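Local coordinates for protein pelota homolog (Archaeoglobus fulgidus, PDB 3OBY), which probably recognises stalled ribosomes, helps to release them and cleaves damaged mRNA, and carries an RNA-binding Sm-fold domain at its N-terminus, at residues M1-R9 against I15-D24; I32-K43 against V59-V70. All coordinates share one frame; numbering follows the deposited sequence.

Both interactions are antiparallel strand pairings in one sheet of the N-terminal Sm-fold domain, which is predicted to carry the endoribonuclease activity. In interaction 1 the outermost strand 2-6 pairs with strand 14-18; in interaction 2 strand 37-40 pairs with strand 63-72. Strand 105-108 lies between the two pairs, bonding to Ile15 and Leu17 on one flank and to Val37 and Phe39 on the other. Helix 22-31 leads from the end of interaction 1 into the start of interaction 2. The centres of the contacts are about 15 Å apart, yet Lys16 CE packs 4.0 Å from Arg62 NH2, the long side chains spanning strands 105-108 and 37-40.

Interaction 1: M1-R9 against I15-D24; sequences MQIVEENLR and IKLIPETLDD
The chain's first strand, residues 2-6, forms an antiparallel beta hairpin with strand 14-18 at one edge of the N-terminal sheet, and a salt-bridge network fixes the terminus beyond it. The amino group Met1 N lies 2.5 Å from Glu20 OE1, on the lone pair anti to the other oxygen, and 2.7 Å from Asp24 OD1, which it meets on the syn side, 26° out of the carboxylate plane. Asp24 OD1 also accepts from Glu20 N, so one oxygen ties the terminus to the turn before helix 22-31; Thr21 and Asp24 form the capping box of that helix. Gln2 crosses Glu20 at about a right angle, and its NE2 donates to Glu20 OE2 (3.0 Å) from well above the carboxylate plane. Arg128 forms a salt bridge with the same OE2. Within the hairpin, Gln2 and Ile18 are a hydrogen-bonded pair. A classic beta bulge follows, where Val4 and Glu5 both face Lys16: Lys16 O takes a weak bond from Val4 N and a straighter one from Glu5 N, 3.2 Å away. On the face carrying Glu5 and Lys16, these two side chains run side by side, but their charges stay beyond salt-bridge range, with OE2 of Glu5 4.1 Å from NZ of Lys16. On the face carrying Ile3 and Leu17, Ile3 CD1 rests 3.8 Å from Leu17 CB, and Leu8 CD1 reaches Ile15 CG1. Met1 places CG anti to its own N (chi1 -173°), then bends back at chi2 and chi3; this carries SD over Pro19 CA (3.9 Å) and CE against Asp24 CB (3.5 Å), beside Leu28 and Ala122 of the flanking helices.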
loop_
_atom_site.group_PDB
_atom_site.type_symbol
_atom_site.label_atom_id
_atom_site.label_comp_id
_atom_site.label_asym_id
_atom_site.label_seq_id
_atom_site.Cartn_x
_atom_site.Cartn_y
_atom_site.Cartn_z
ATOM N N MET A 1 2.343 4.375 1.140
ATOM C CA MET A 1 3.445 5.368 1.146
ATOM C C MET A 1 4.154 5.348 2.489
ATOM O O MET A 1 3.555 5.624 3.524
ATOM C CB MET A 1 2.895 6.779 0.890
ATOM C CG MET A 1 3.971 7.849 0.700
ATOM S SD MET A 1 4.985 7.557 -0.771
ATOM C CE MET A 1 3.980 8.334 -2.022
ATOM N N GLN A 2 5.434 5.008 2.469
ATOM C CA GLN A 2 6.227 4.984 3.686
ATOM C C GLN A 2 7.177 6.175 3.686
ATOM O O GLN A 2 7.827 6.471 2.677
ATOM C CB GLN A 2 7.053 3.702 3.781
ATOM C CG GLN A 2 6.284 2.455 4.155
ATOM C CD GLN A 2 7.203 1.250 4.302
ATOM O OE1 GLN A 2 8.171 1.290 5.066
ATOM N NE2 GLN A 2 6.907 0.175 3.570
ATOM N N ILE A 3 7.243 6.870 4.813
ATOM C CA ILE A 3 8.148 7.993 4.924
ATOM C C ILE A 3 9.280 7.505 5.815
ATOM O O ILE A 3 9.136 7.424 7.035
ATOM C CB ILE A 3 7.469 9.203 5.553
ATOM C CG1 ILE A 3 6.189 9.530 4.777
ATOM C CG2 ILE A 3 8.427 10.393 5.545
ATOM C CD1 ILE A 3 6.395 9.803 3.297
ATOM N N VAL A 4 10.396 7.149 5.189
ATOM C CA VAL A 4 11.559 6.649 5.906
ATOM C C VAL A 4 12.177 7.714 6.797
ATOM O O VAL A 4 12.528 7.445 7.944
ATOM C CB VAL A 4 12.633 6.153 4.940
ATOM C CG1 VAL A 4 13.812 5.625 5.721
ATOM C CG2 VAL A 4 12.056 5.073 4.032
ATOM N N GLU A 5 12.308 8.923 6.262
ATOM C CA GLU A 5 12.880 10.018 7.024
ATOM C C GLU A 5 12.821 11.349 6.283
ATOM O O GLU A 5 12.684 11.394 5.062
ATOM C CB GLU A 5 14.335 9.701 7.387
ATOM C CG GLU A 5 15.274 9.665 6.200
ATOM C CD GLU A 5 16.715 9.436 6.603
ATOM O OE1 GLU A 5 17.014 8.368 7.182
ATOM O OE2 GLU A 5 17.549 10.329 6.338
ATOM N N GLU A 6 12.924 12.431 7.048
ATOM C CA GLU A 6 12.898 13.784 6.504
ATOM C C GLU A 6 13.725 14.702 7.395
ATOM O O GLU A 6 13.836 14.475 8.596
ATOM C CB GLU A 6 11.457 14.298 6.438
ATOM C CG GLU A 6 10.728 14.262 7.778
ATOM C CD GLU A 6 10.914 15.527 8.598
ATOM O OE1 GLU A 6 10.584 15.495 9.801
ATOM O OE2 GLU A 6 11.372 16.552 8.048
ATOM N N ASN A 7 14.308 15.731 6.793
ATOM C CA ASN A 7 15.111 16.698 7.525
ATOM C C ASN A 7 14.760 18.101 7.046
ATOM O O ASN A 7 15.630 18.967 6.920
ATOM C CB ASN A 7 16.599 16.447 7.303
ATOM C CG ASN A 7 17.000 16.569 5.848
ATOM O OD1 ASN A 7 16.324 17.228 5.058
ATOM N ND2 ASN A 7 18.115 15.944 5.489
ATOM N N LEU A 8 13.481 18.320 6.772
ATOM C CA LEU A 8 13.027 19.617 6.307
ATOM C C LEU A 8 13.309 20.727 7.298
ATOM O O LEU A 8 13.082 20.586 8.493
ATOM C CB LEU A 8 11.529 19.585 5.999
ATOM C CG LEU A 8 11.118 19.161 4.591
ATOM C CD1 LEU A 8 11.847 17.891 4.192
ATOM C CD2 LEU A 8 9.606 18.963 4.551
ATOM N N ARG A 9 13.823 21.830 6.773
ATOM C CA ARG A 9 14.133 23.014 7.552
ATOM C C ARG A 9 13.559 24.139 6.710
ATOM O O ARG A 9 13.950 24.315 5.558
ATOM C CB ARG A 9 15.647 23.167 7.709
ATOM C CG ARG A 9 16.083 24.508 8.271
ATOM C CD ARG A 9 17.182 24.340 9.302
ATOM N NE ARG A 9 16.682 23.655 10.490
ATOM C CZ ARG A 9 17.398 23.450 11.589
ATOM N NH1 ARG A 9 18.652 23.876 11.653
ATOM N NH2 ARG A 9 16.858 22.824 12.626
ATOM N N ILE A 15 13.315 14.303 1.762
ATOM C CA ILE A 15 12.318 13.383 2.265
ATOM C C ILE A 15 12.606 12.059 1.571
ATOM O O ILE A 15 12.617 11.977 0.348
ATOM C CB ILE A 15 10.883 13.827 1.928
ATOM C CG1 ILE A 15 10.598 15.202 2.537
ATOM C CG2 ILE A 15 9.894 12.818 2.493
ATOM C CD1 ILE A 15 9.170 15.689 2.353
ATOM N N LYS A 16 12.870 11.034 2.365
ATOM C CA LYS A 16 13.163 9.712 1.847
ATOM C C LYS A 16 11.915 8.874 2.072
ATOM O O LYS A 16 11.492 8.675 3.213
ATOM C CB LYS A 16 14.355 9.114 2.595
ATOM C CG LYS A 16 14.737 7.713 2.145
ATOM C CD LYS A 16 15.955 7.194 2.897
ATOM C CE LYS A 16 17.168 8.097 2.686
ATOM N NZ LYS A 16 18.393 7.603 3.386
ATOM N N LEU A 17 11.332 8.381 0.983
ATOM C CA LEU A 17 10.097 7.602 1.060
ATOM C C LEU A 17 10.007 6.411 0.117
ATOM O O LEU A 17 10.857 6.207 -0.735
ATOM C CB LEU A 17 8.913 8.542 0.817
ATOM C CG LEU A 17 9.187 9.606 -0.253
ATOM C CD1 LEU A 17 9.305 8.945 -1.622
ATOM C CD2 LEU A 17 8.075 10.634 -0.247
ATOM N N ILE A 18 8.948 5.629 0.286
ATOM C CA ILE A 18 8.714 4.453 -0.542
ATOM C C ILE A 18 7.247 4.356 -0.972
ATOM O O ILE A 18 6.350 4.281 -0.131
ATOM C CB ILE A 18 9.035 3.159 0.216
ATOM C CG1 ILE A 18 10.457 3.204 0.756
ATOM C CG2 ILE A 18 8.852 1.966 -0.702
ATOM C CD1 ILE A 18 10.808 1.974 1.569
ATOM N N PRO A 19 6.985 4.362 -2.291
ATOM C CA PRO A 19 5.596 4.262 -2.755
ATOM C C PRO A 19 5.194 2.793 -2.662
ATOM O O PRO A 19 5.953 1.913 -3.066
ATOM C CB PRO A 19 5.677 4.786 -4.188
ATOM C CG PRO A 19 7.029 4.330 -4.625
ATOM C CD PRO A 19 7.910 4.577 -3.421
ATOM N N GLU A 20 4.017 2.525 -2.108
ATOM C CA GLU A 20 3.543 1.151 -1.929
ATOM C C GLU A 20 2.354 0.804 -2.828
ATOM O O GLU A 20 1.911 -0.340 -2.879
ATOM C CB GLU A 20 3.142 0.943 -0.465
ATOM C CG GLU A 20 4.221 1.294 0.554
ATOM C CD GLU A 20 3.706 1.308 1.987
ATOM O OE1 GLU A 20 2.980 2.254 2.354
ATOM O OE2 GLU A 20 4.023 0.369 2.748
ATOM N N THR A 21 1.833 1.801 -3.528
ATOM C CA THR A 21 0.689 1.594 -4.397
ATOM C C THR A 21 0.795 2.425 -5.664
ATOM O O THR A 21 1.587 3.368 -5.734
ATOM C CB THR A 21 -0.622 1.981 -3.684
ATOM O OG1 THR A 21 -0.631 3.388 -3.422
ATOM C CG2 THR A 21 -0.744 1.241 -2.383
ATOM N N LEU A 22 -0.008 2.073 -6.661
ATOM C CA LEU A 22 -0.002 2.817 -7.904
ATOM C C LEU A 22 -0.475 4.248 -7.627
ATOM O O LEU A 22 -0.099 5.179 -8.342
ATOM C CB LEU A 22 -0.880 2.115 -8.939
ATOM C CG LEU A 22 -0.399 0.695 -9.290
ATOM C CD1 LEU A 22 -1.262 0.117 -10.391
ATOM C CD2 LEU A 22 1.052 0.723 -9.731
ATOM N N ASP A 23 -1.279 4.419 -6.576
ATOM C CA ASP A 23 -1.764 5.746 -6.167
ATOM C C ASP A 23 -0.530 6.578 -5.818
ATOM O O ASP A 23 -0.351 7.707 -6.290
ATOM C CB ASP A 23 -2.630 5.656 -4.897
ATOM C CG ASP A 23 -3.962 4.962 -5.122
ATOM O OD1 ASP A 23 -4.166 4.371 -6.199
ATOM O OD2 ASP A 23 -4.812 5.000 -4.206
ATOM N N ASP A 24 0.311 5.993 -4.969
ATOM C CA ASP A 24 1.533 6.631 -4.507
ATOM C C ASP A 24 2.406 6.998 -5.694
ATOM O O ASP A 24 2.824 8.148 -5.844
ATOM C CB ASP A 24 2.308 5.682 -3.586
ATOM C CG ASP A 24 1.657 5.491 -2.220
ATOM O OD1 ASP A 24 2.051 4.526 -1.521
ATOM O OD2 ASP A 24 0.781 6.294 -1.833
#

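Interaction 2: I32-K43 against V59-V70; sequences IEKGDVVFATTK and VTVRLGIEVEKV
Strands 37-40 and 63-67 pair antiparallel through their backbones. Val38 N donates to Ile65 O and Ile65 N to Val38 O, both at 3.0 Å, while Ala40 N donates to Leu63 O and Ala40 O accepts weakly from Leu63 N. Just before strand 37-40, a type II turn from Glu33 to Asp36 directs Gly35 N to Val67 O (2.9 Å), and a water bridges Gly35 O and Glu66 OE2; the other oxygen of Glu66 pairs with Lys84.

The aromatic contact centres on Phe39, whose ring lies flat over Gly64: CA of Gly64 stands 3.6 Å from the ring centroid, 13° off the normal, a CH-pi contact at a residue with no side chain to intervene. Arg62, its CG anti to N (chi1 -175°), crosses Phe39 at about a right angle, NH1 3.3 Å from Phe39 CB; the planes are 6° apart, but NH1 approaches the ring obliquely, without stacking.

Apolar packing gathers on Val67, where its CG2 meets Val38 CG2 at 3.5 Å and Ile32 CG2 at 4.0 Å; the same Ile32 methyl also touches Val70. The chain turns a corner at Glu68, consistent with the strongly bent antiparallel strands of an Sm fold.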
loop_
_atom_site.group_PDB
_atom_site.type_symbol
_atom_site.label_atom_id
_atom_site.label_comp_id
_atom_site.label_asym_id
_atom_site.label_seq_id
_atom_site.Cartn_x
_atom_site.Cartn_y
_atom_site.Cartn_z
ATOM N N ILE A 32 7.426 15.100 -7.700
ATOM C CA ILE A 32 8.785 15.300 -8.203
ATOM C C ILE A 32 8.712 16.263 -9.385
ATOM O O ILE A 32 7.924 16.066 -10.307
ATOM C CB ILE A 32 9.388 13.992 -8.700
ATOM C CG1 ILE A 32 9.524 13.011 -7.543
ATOM C CG2 ILE A 32 10.732 14.260 -9.350
ATOM C CD1 ILE A 32 9.775 11.592 -7.999
ATOM N N GLU A 33 9.541 17.297 -9.366
ATOM C CA GLU A 33 9.520 18.288 -10.427
ATOM C C GLU A 33 10.873 18.546 -11.077
ATOM O O GLU A 33 11.928 18.251 -10.504
ATOM C CB GLU A 33 8.971 19.596 -9.870
ATOM C CG GLU A 33 7.547 19.490 -9.340
ATOM C CD GLU A 33 7.073 20.769 -8.676
ATOM O OE1 GLU A 33 7.349 20.957 -7.474
ATOM O OE2 GLU A 33 6.435 21.590 -9.362
ATOM N N LYS A 34 10.837 19.088 -12.289
ATOM C CA LYS A 34 12.066 19.411 -12.992
ATOM C C LYS A 34 12.719 20.480 -12.151
ATOM O O LYS A 34 12.115 21.524 -11.900
ATOM C CB LYS A 34 11.772 19.954 -14.392
ATOM C CG LYS A 34 11.336 18.885 -15.394
ATOM C CD LYS A 34 10.906 19.489 -16.727
ATOM C CE LYS A 34 9.694 20.396 -16.566
ATOM N NZ LYS A 34 9.224 20.966 -17.855
ATOM N N GLY A 35 13.938 20.203 -11.699
ATOM C CA GLY A 35 14.658 21.152 -10.877
ATOM C C GLY A 35 15.006 20.539 -9.540
ATOM O O GLY A 35 16.004 20.914 -8.927
ATOM N N ASP A 36 14.190 19.592 -9.086
ATOM C CA ASP A 36 14.447 18.936 -7.807
ATOM C C ASP A 36 15.659 18.022 -7.918
ATOM O O ASP A 36 16.307 17.947 -8.956
ATOM C CB ASP A 36 13.239 18.096 -7.359
ATOM C CG ASP A 36 11.975 18.923 -7.166
ATOM O OD1 ASP A 36 12.084 20.141 -6.896
ATOM O OD2 ASP A 36 10.870 18.343 -7.265
ATOM N N VAL A 37 15.970 17.335 -6.831
ATOM C CA VAL A 37 17.073 16.393 -6.831
ATOM C C VAL A 37 16.535 15.091 -6.261
ATOM O O VAL A 37 15.931 15.074 -5.196
ATOM C CB VAL A 37 18.266 16.884 -5.975
ATOM C CG1 VAL A 37 19.334 15.784 -5.891
ATOM C CG2 VAL A 37 18.867 18.146 -6.589
ATOM N N VAL A 38 16.754 14.005 -6.990
ATOM C CA VAL A 38 16.283 12.688 -6.589
ATOM C C VAL A 38 17.420 11.677 -6.440
ATOM O O VAL A 38 18.268 11.544 -7.326
ATOM C CB VAL A 38 15.271 12.139 -7.631
ATOM C CG1 VAL A 38 14.777 10.765 -7.223
ATOM C CG2 VAL A 38 14.112 13.117 -7.783
ATOM N N PHE A 39 17.426 10.972 -5.311
ATOM C CA PHE A 39 18.426 9.943 -5.032
ATOM C C PHE A 39 17.751 8.580 -5.015
ATOM O O PHE A 39 16.705 8.408 -4.397
ATOM C CB PHE A 39 19.077 10.176 -3.669
ATOM C CG PHE A 39 20.252 11.099 -3.702
ATOM C CD1 PHE A 39 21.540 10.599 -3.875
ATOM C CD2 PHE A 39 20.075 12.474 -3.546
ATOM C CE1 PHE A 39 22.638 11.452 -3.891
ATOM C CE2 PHE A 39 21.166 13.342 -3.560
ATOM C CZ PHE A 39 22.453 12.829 -3.733
ATOM N N ALA A 40 18.358 7.613 -5.691
ATOM C CA ALA A 40 17.823 6.257 -5.748
ATOM C C ALA A 40 18.942 5.329 -6.172
ATOM O O ALA A 40 19.904 5.775 -6.796
ATOM C CB ALA A 40 16.687 6.181 -6.761
ATOM N N THR A 41 18.835 4.050 -5.828
ATOM C CA THR A 41 19.864 3.096 -6.239
ATOM C C THR A 41 19.560 2.654 -7.677
ATOM O O THR A 41 18.401 2.436 -8.061
ATOM C CB THR A 41 19.932 1.887 -5.294
ATOM O OG1 THR A 41 18.785 1.056 -5.468
ATOM C CG2 THR A 41 19.948 2.373 -3.876
ATOM N N THR A 42 20.614 2.513 -8.471
ATOM C CA THR A 42 20.423 2.172 -9.876
ATOM C C THR A 42 21.540 1.364 -10.448
ATOM O O THR A 42 22.404 0.867 -9.655
ATOM C CB THR A 42 20.340 3.497 -10.711
ATOM O OG1 THR A 42 19.892 3.206 -12.032
ATOM C CG2 THR A 42 21.683 4.172 -10.827
ATOM N N LYS A 43 21.551 1.076 -11.742
ATOM C CA LYS A 43 22.875 0.631 -11.920
ATOM C C LYS A 43 23.694 1.106 -13.108
ATOM O O LYS A 43 23.320 2.060 -13.807
ATOM C CB LYS A 43 23.223 -0.880 -11.467
ATOM C CG LYS A 43 22.263 -1.815 -10.996
ATOM C CD LYS A 43 21.005 -1.737 -11.789
ATOM C CE LYS A 43 19.782 -1.875 -10.891
ATOM N NZ LYS A 43 18.851 -0.707 -10.959
ATOM N N VAL A 59 25.822 -4.893 -8.697
ATOM C CA VAL A 59 26.335 -3.654 -8.121
ATOM C C VAL A 59 25.686 -2.311 -8.359
ATOM O O VAL A 59 26.217 -1.502 -9.137
ATOM C CB VAL A 59 27.824 -3.413 -8.443
ATOM C CG1 VAL A 59 28.674 -3.513 -7.184
ATOM C CG2 VAL A 59 28.274 -4.364 -9.505
ATOM N N THR A 60 24.536 -2.079 -7.727
ATOM C CA THR A 60 23.892 -0.768 -7.786
ATOM C C THR A 60 24.856 0.254 -7.089
ATOM O O THR A 60 25.888 -0.121 -6.494
ATOM C CB THR A 60 22.532 -0.784 -7.059
ATOM O OG1 THR A 60 22.587 -1.635 -5.903
ATOM C CG2 THR A 60 21.494 -1.323 -7.974
ATOM N N VAL A 61 24.489 1.533 -7.136
ATOM C CA VAL A 61 25.343 2.599 -6.620
ATOM C C VAL A 61 24.669 3.822 -5.984
ATOM O O VAL A 61 25.333 4.613 -5.311
ATOM C CB VAL A 61 26.279 3.060 -7.783
ATOM C CG1 VAL A 61 25.462 3.262 -9.053
ATOM C CG2 VAL A 61 27.027 4.331 -7.418
ATOM N N ARG A 62 23.367 3.981 -6.192
ATOM C CA ARG A 62 22.629 5.109 -5.611
ATOM C C ARG A 62 23.182 6.471 -6.013
ATOM O O ARG A 62 24.063 7.018 -5.360
ATOM C CB ARG A 62 22.600 5.005 -4.076
ATOM C CG ARG A 62 21.756 6.085 -3.387
ATOM C CD ARG A 62 21.360 5.694 -1.958
ATOM N NE ARG A 62 20.026 6.182 -1.605
ATOM C CZ ARG A 62 19.715 7.455 -1.365
ATOM N NH1 ARG A 62 20.645 8.399 -1.427
ATOM N NH2 ARG A 62 18.461 7.789 -1.083
ATOM N N LEU A 63 22.643 7.016 -7.093
ATOM C CA LEU A 63 23.070 8.308 -7.590
ATOM C C LEU A 63 22.059 9.363 -7.204
ATOM O O LEU A 63 21.028 9.077 -6.611
ATOM C CB LEU A 63 23.184 8.272 -9.117
ATOM C CG LEU A 63 24.436 7.663 -9.757
ATOM C CD1 LEU A 63 24.920 6.476 -8.951
ATOM C CD2 LEU A 63 24.123 7.262 -11.188
ATOM N N GLY A 64 22.382 10.592 -7.559
ATOM C CA GLY A 64 21.510 11.714 -7.309
ATOM C C GLY A 64 21.470 12.455 -8.633
ATOM O O GLY A 64 22.503 12.624 -9.290
ATOM N N ILE A 65 20.285 12.878 -9.054
ATOM C CA ILE A 65 20.177 13.593 -10.310
ATOM C C ILE A 65 19.297 14.821 -10.187
ATOM O O ILE A 65 18.342 14.826 -9.425
ATOM C CB ILE A 65 19.631 12.669 -11.441
ATOM C CG1 ILE A 65 18.401 11.906 -10.960
ATOM C CG2 ILE A 65 20.693 11.669 -11.867
ATOM C CD1 ILE A 65 17.097 12.476 -11.455
ATOM N N GLU A 66 19.657 15.877 -10.910
ATOM C CA GLU A 66 18.866 17.101 -10.914
ATOM C C GLU A 66 17.850 16.893 -12.033
ATOM O O GLU A 66 18.134 17.127 -13.206
ATOM C CB GLU A 66 19.732 18.327 -11.210
ATOM C CG GLU A 66 18.918 19.597 -11.409
ATOM C CD GLU A 66 19.776 20.810 -11.696
ATOM O OE1 GLU A 66 20.791 20.661 -12.406
ATOM O OE2 GLU A 66 19.429 21.914 -11.225
ATOM N N VAL A 67 16.668 16.432 -11.645
ATOM C CA VAL A 67 15.583 16.136 -12.567
ATOM C C VAL A 67 15.413 17.115 -13.721
ATOM O O VAL A 67 15.268 18.322 -13.510
ATOM C CB VAL A 67 14.244 16.031 -11.803
ATOM C CG1 VAL A 67 13.149 15.569 -12.743
ATOM C CG2 VAL A 67 14.388 15.056 -10.636
ATOM N N GLU A 68 15.440 16.587 -14.945
ATOM C CA GLU A 68 15.241 17.424 -16.124
ATOM C C GLU A 68 13.979 16.954 -16.843
ATOM O O GLU A 68 13.466 17.648 -17.719
ATOM C CB GLU A 68 16.444 17.361 -17.069
ATOM C CG GLU A 68 17.787 17.554 -16.383
ATOM C CD GLU A 68 18.940 17.681 -17.362
ATOM O OE1 GLU A 68 18.888 17.042 -18.435
ATOM O OE2 GLU A 68 19.905 18.411 -17.051
ATOM N N LYS A 69 13.486 15.776 -16.455
ATOM C CA LYS A 69 12.270 15.204 -17.033
ATOM C C LYS A 69 11.663 14.139 -16.122
ATOM O O LYS A 69 12.378 13.381 -15.465
ATOM C CB LYS A 69 12.558 14.595 -18.410
ATOM C CG LYS A 69 11.313 14.446 -19.276
ATOM C CD LYS A 69 11.602 13.880 -20.667
ATOM C CE LYS A 69 10.307 13.812 -21.489
ATOM N NZ LYS A 69 10.472 13.324 -22.889
ATOM N N VAL A 70 10.336 14.094 -16.078
ATOM C CA VAL A 70 9.612 13.125 -15.261
ATOM C C VAL A 70 8.470 12.609 -16.120
ATOM O O VAL A 70 7.715 13.399 -16.692
ATOM C CB VAL A 70 9.008 13.780 -14.007
ATOM C CG1 VAL A 70 8.376 12.724 -13.126
ATOM C CG2 VAL A 70 10.069 14.541 -13.254
HETATM O O HOH W 1 17.188 23.409 -9.612
#